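Local coordinates for uncharacterized protein (PDB 3LPZ), which is the fungal Get4, an alpha-solenoid protein that probably binds Get5 and takes part in the targeting of tail-anchored membrane proteins, at residues A[97-101]-A[135-141]; A[206-210]-A[248-252]. All coordinates share one frame; numbering follows the deposited sequence.

Interaction 1 of 2, residues A[97-101]-A[135-141]; sequences RGKLL and DPELHHV
Arg97 reaches Asp135 with its CG anti to the backbone N (chi1 -175°) and a bend further out at chi3 (-65°), which turns the guanidinium side-on to the carboxylate. Asp135, its own CG likewise anti to N, presents both oxygens, and the two groups form a two-pronged salt bridge: Arg97 NE to Asp135 OD2 at 2.8 Å and Arg97 NH2 to Asp135 OD1 at 2.9 Å. Both bonds are nearly straight and lie close to the guanidinium plane, but they meet the syn sides of the carboxylate from well out of its plane. Asp135 is also the N-cap of helix 136-148. Its OD2 accepts from Leu138 N at 3.0 Å, on the anti side and from the other face of the carboxylate, so one oxygen serves the helix start and the arginine together, and the rotation of the carboxylate is fixed. Glu137 lies over one face of the guanidinium; its OE1 is 3.7 Å from Arg97 NH1, a long, purely electrostatic pairing that completes the charge network.

Next to the salt bridge the contact turns apolar. Leu138 CD2 meets Arg97 CG and, at 3.6 Å, Leu101 CD2, which also rests against Val141 CB at 3.7 Å.

The short segments run almost parallel, 15° apart, with helix 112-128 between them in the chain of this alpha-solenoid. That helix adjoins both: its Met121 touches Leu100 and Leu138, while helix 71-88 packs against Leu100 from the preceding part of the chain.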
# COMPACT_ATOMS: atom_id res chain seq x y z
N ARG A 97 -7.75 15.50 -7.35
CA ARG A 97 -7.59 14.05 -7.28
C ARG A 97 -8.38 13.43 -8.45
O ARG A 97 -7.91 12.49 -9.07
CB ARG A 97 -8.09 13.48 -5.94
CG ARG A 97 -7.84 11.96 -5.77
CD ARG A 97 -8.67 11.33 -4.60
NE ARG A 97 -8.24 11.89 -3.31
CZ ARG A 97 -8.93 12.77 -2.57
NH1 ARG A 97 -10.16 13.19 -2.94
NH2 ARG A 97 -8.38 13.21 -1.44
N GLY A 98 -9.60 13.92 -8.71
CA GLY A 98 -10.41 13.35 -9.79
C GLY A 98 -9.73 13.46 -11.17
O GLY A 98 -9.79 12.53 -11.99
N LYS A 99 -9.09 14.59 -11.43
CA LYS A 99 -8.37 14.76 -12.70
C LYS A 99 -7.21 13.78 -12.80
O LYS A 99 -6.94 13.23 -13.88
CB LYS A 99 -7.88 16.20 -12.87
CG LYS A 99 -9.01 17.17 -13.12
CD LYS A 99 -8.49 18.61 -13.30
CE LYS A 99 -9.65 19.63 -13.39
NZ LYS A 99 -10.35 19.83 -12.09
N LEU A 100 -6.49 13.58 -11.70
CA LEU A 100 -5.32 12.68 -11.70
C LEU A 100 -5.76 11.22 -11.89
O LEU A 100 -5.12 10.47 -12.65
CB LEU A 100 -4.45 12.87 -10.45
CG LEU A 100 -3.78 14.26 -10.38
CD1 LEU A 100 -3.09 14.46 -9.02
CD2 LEU A 100 -2.72 14.44 -11.50
N LEU A 101 -6.86 10.84 -11.23
CA LEU A 101 -7.42 9.48 -11.42
C LEU A 101 -7.95 9.27 -12.83
O LEU A 101 -7.84 8.18 -13.38
CB LEU A 101 -8.54 9.17 -10.38
CG LEU A 101 -8.05 9.09 -8.93
CD1 LEU A 101 -9.26 9.04 -8.01
CD2 LEU A 101 -7.14 7.85 -8.71
N ASP A 135 -1.79 10.49 -0.32
CA ASP A 135 -3.26 10.50 -0.25
C ASP A 135 -3.81 9.08 -0.18
O ASP A 135 -3.47 8.26 -1.01
CB ASP A 135 -3.84 11.27 -1.42
CG ASP A 135 -5.36 11.30 -1.41
OD1 ASP A 135 -5.93 11.96 -0.49
OD2 ASP A 135 -5.97 10.66 -2.31
N PRO A 136 -4.64 8.78 0.84
CA PRO A 136 -5.13 7.40 0.92
C PRO A 136 -5.90 6.89 -0.31
O PRO A 136 -5.71 5.72 -0.71
CB PRO A 136 -6.06 7.45 2.13
CG PRO A 136 -5.35 8.45 3.07
CD PRO A 136 -4.92 9.54 2.08
N GLU A 137 -6.79 7.72 -0.88
CA GLU A 137 -7.61 7.27 -2.02
C GLU A 137 -6.72 7.04 -3.25
O GLU A 137 -6.92 6.08 -3.99
CB GLU A 137 -8.73 8.29 -2.35
CG GLU A 137 -9.67 7.84 -3.46
CD GLU A 137 -10.87 8.80 -3.65
OE1 GLU A 137 -11.19 9.62 -2.75
OE2 GLU A 137 -11.46 8.75 -4.73
N LEU A 138 -5.70 7.88 -3.44
CA LEU A 138 -4.75 7.61 -4.54
C LEU A 138 -4.01 6.29 -4.32
O LEU A 138 -3.89 5.47 -5.26
CB LEU A 138 -3.77 8.76 -4.73
CG LEU A 138 -4.33 10.10 -5.25
CD1 LEU A 138 -3.17 11.10 -5.36
CD2 LEU A 138 -5.01 9.94 -6.63
N HIS A 139 -3.55 6.05 -3.08
CA HIS A 139 -2.91 4.76 -2.75
C HIS A 139 -3.88 3.59 -3.00
O HIS A 139 -3.48 2.55 -3.54
CB HIS A 139 -2.43 4.69 -1.29
CG HIS A 139 -1.12 5.37 -1.05
ND1 HIS A 139 0.03 5.02 -1.73
CD2 HIS A 139 -0.76 6.36 -0.19
CE1 HIS A 139 1.04 5.77 -1.30
NE2 HIS A 139 0.59 6.59 -0.38
N HIS A 140 -5.13 3.75 -2.58
CA HIS A 140 -6.12 2.72 -2.82
C HIS A 140 -6.27 2.36 -4.32
O HIS A 140 -6.20 1.19 -4.71
CB HIS A 140 -7.48 3.09 -2.27
CG HIS A 140 -8.53 2.07 -2.59
ND1 HIS A 140 -8.61 0.86 -1.93
CD2 HIS A 140 -9.51 2.05 -3.53
CE1 HIS A 140 -9.60 0.14 -2.45
NE2 HIS A 140 -10.17 0.85 -3.41
N VAL A 141 -6.53 3.36 -5.14
CA VAL A 141 -6.70 3.14 -6.57
C VAL A 141 -5.44 2.55 -7.25
O VAL A 141 -5.56 1.60 -8.01
CB VAL A 141 -7.23 4.40 -7.28
CG1 VAL A 141 -7.36 4.12 -8.80
CG2 VAL A 141 -8.61 4.79 -6.66

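Interaction 2 of 2, residues A[206-210]-A[248-252]; sequences ANTAY and ISMLL
Segments 206-210 and 248-252 run roughly antiparallel, their axes 11.2 Å apart at closest approach and 152° between their directions, with Asn207 level with Leu252 and Tyr210 with Ser249. Leu252 carries the apolar part of the contact, dividing its two methyls between different partners. Its CD1 sits 3.5 Å from Tyr210 CB and equally near CG, at the root of the ring and oblique to it, whereas CD2 turns to Ala206 CB at 3.9 Å and passes Asn207 OD1. The side chains of Asn207 and Leu252 lie alongside one another, pointing opposite ways, and a water links the Asn207 side chain to the Leu252 backbone, donating to Asn207 OD1 at 3.1 Å and to Leu252 O.

Tyr210 reaches across to the other helix. With CG anti to the backbone N (chi1 166°), the ring extends toward helix 243-256 and brings its hydroxyl to Ser249, where Tyr210 OH and Ser249 OG are hydrogen-bonded at 2.5 Å, a short separation. Ser249 OG lies at the ring edge, near the ring plane.

In this alpha-solenoid the contact joins two helices of the C-terminal half, and the chain between them includes the small antiparallel hairpin of strands 227-228 and 237-238. That hairpin reaches the same buried polar site: Arg237 N bonds to Tyr210 OH and Arg237 O to Ser249 OG, which also bonds to Leu245 O one turn earlier in its own helix. Nearer the root of the ring, Ile248 CG2 makes a looser, oblique apolar contact with Tyr210 CD1 at 4.3 Å. Helix 186-199 packs on helix 203-220, its Tyr197 and Leu198 touching Ala206 and its Val194 touching Tyr210.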
# COMPACT_ATOMS: atom_id res chain seq x y z
N ALA A 206 -6.37 -4.00 10.22
CA ALA A 206 -5.81 -5.33 10.52
C ALA A 206 -6.97 -6.31 10.77
O ALA A 206 -6.97 -7.44 10.24
CB ALA A 206 -4.91 -5.27 11.73
N ASN A 207 -7.94 -5.86 11.57
CA ASN A 207 -9.14 -6.65 11.86
C ASN A 207 -9.93 -6.99 10.62
O ASN A 207 -10.34 -8.15 10.44
CB ASN A 207 -10.06 -5.95 12.86
CG ASN A 207 -9.48 -5.94 14.27
OD1 ASN A 207 -8.64 -6.76 14.62
ND2 ASN A 207 -9.96 -5.00 15.10
N THR A 208 -10.16 -5.98 9.78
CA THR A 208 -10.90 -6.19 8.55
C THR A 208 -10.16 -7.20 7.64
O THR A 208 -10.79 -8.13 7.12
CB THR A 208 -11.15 -4.83 7.81
OG1 THR A 208 -11.96 -4.00 8.64
CG2 THR A 208 -11.85 -5.03 6.45
N ALA A 209 -8.86 -7.00 7.42
CA ALA A 209 -8.12 -7.93 6.55
C ALA A 209 -8.20 -9.37 7.09
O ALA A 209 -8.43 -10.31 6.35
CB ALA A 209 -6.65 -7.49 6.42
N TYR A 210 -8.05 -9.52 8.40
CA TYR A 210 -8.16 -10.82 9.03
C TYR A 210 -9.55 -11.46 8.79
O TYR A 210 -9.67 -12.63 8.41
CB TYR A 210 -7.92 -10.65 10.52
CG TYR A 210 -8.32 -11.86 11.32
CD1 TYR A 210 -7.49 -12.97 11.41
CD2 TYR A 210 -9.56 -11.88 11.99
CE1 TYR A 210 -7.87 -14.10 12.13
CE2 TYR A 210 -9.95 -13.01 12.72
CZ TYR A 210 -9.09 -14.11 12.79
OH TYR A 210 -9.47 -15.22 13.52
N ILE A 248 -2.03 -15.59 15.02
CA ILE A 248 -2.51 -14.31 14.48
C ILE A 248 -3.85 -13.86 15.10
O ILE A 248 -3.97 -12.71 15.51
CB ILE A 248 -2.63 -14.34 12.94
CG1 ILE A 248 -1.26 -14.54 12.28
CG2 ILE A 248 -3.35 -13.06 12.43
CD1 ILE A 248 -1.38 -14.97 10.79
N SER A 249 -4.84 -14.76 15.15
CA SER A 249 -6.14 -14.42 15.76
C SER A 249 -5.98 -13.95 17.20
O SER A 249 -6.59 -12.97 17.57
CB SER A 249 -7.12 -15.60 15.77
OG SER A 249 -7.31 -16.12 14.48
N MET A 250 -5.21 -14.67 18.00
CA MET A 250 -5.00 -14.29 19.41
C MET A 250 -4.13 -13.04 19.57
O MET A 250 -4.30 -12.26 20.51
CB MET A 250 -4.40 -15.45 20.21
CG MET A 250 -5.16 -16.73 20.14
SD MET A 250 -6.78 -16.59 20.88
CE MET A 250 -6.36 -16.38 22.60
N LEU A 251 -3.17 -12.85 18.68
CA LEU A 251 -2.39 -11.63 18.67
C LEU A 251 -3.32 -10.43 18.45
O LEU A 251 -3.24 -9.44 19.18
CB LEU A 251 -1.30 -11.68 17.59
CG LEU A 251 -0.45 -10.41 17.39
CD1 LEU A 251 0.29 -10.06 18.66
CD2 LEU A 251 0.54 -10.56 16.20
N LEU A 252 -4.21 -10.53 17.47
CA LEU A 252 -5.22 -9.48 17.29
C LEU A 252 -6.10 -9.23 18.51
O LEU A 252 -6.40 -8.06 18.84
CB LEU A 252 -6.10 -9.76 16.06
CG LEU A 252 -5.47 -9.50 14.69
CD1 LEU A 252 -6.42 -9.98 13.58
CD2 LEU A 252 -5.11 -8.01 14.48
O HOH W 1 -7.50 -6.21 17.49

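Overall arrangement
From the N terminus, the chain passes through its first four helices before interaction 1 joins helix 94-104 to helix 136-148, closing a loop that contains helix 112-128. Helices 152-159, 166-179 and 186-199 follow, and interaction 2 then links helix 203-220 to helix 243-256 around the short two-stranded hairpin. The two loops lie in series, neither crossing nor enclosing one another. The centres of interactions 1 and 2 are about 27 Å apart. The nearest atoms of interactions 1 and 2 are about 11 Å apart, so the contacts do not touch. Each therefore ties its own section of the solenoid, within the single GET4 family region.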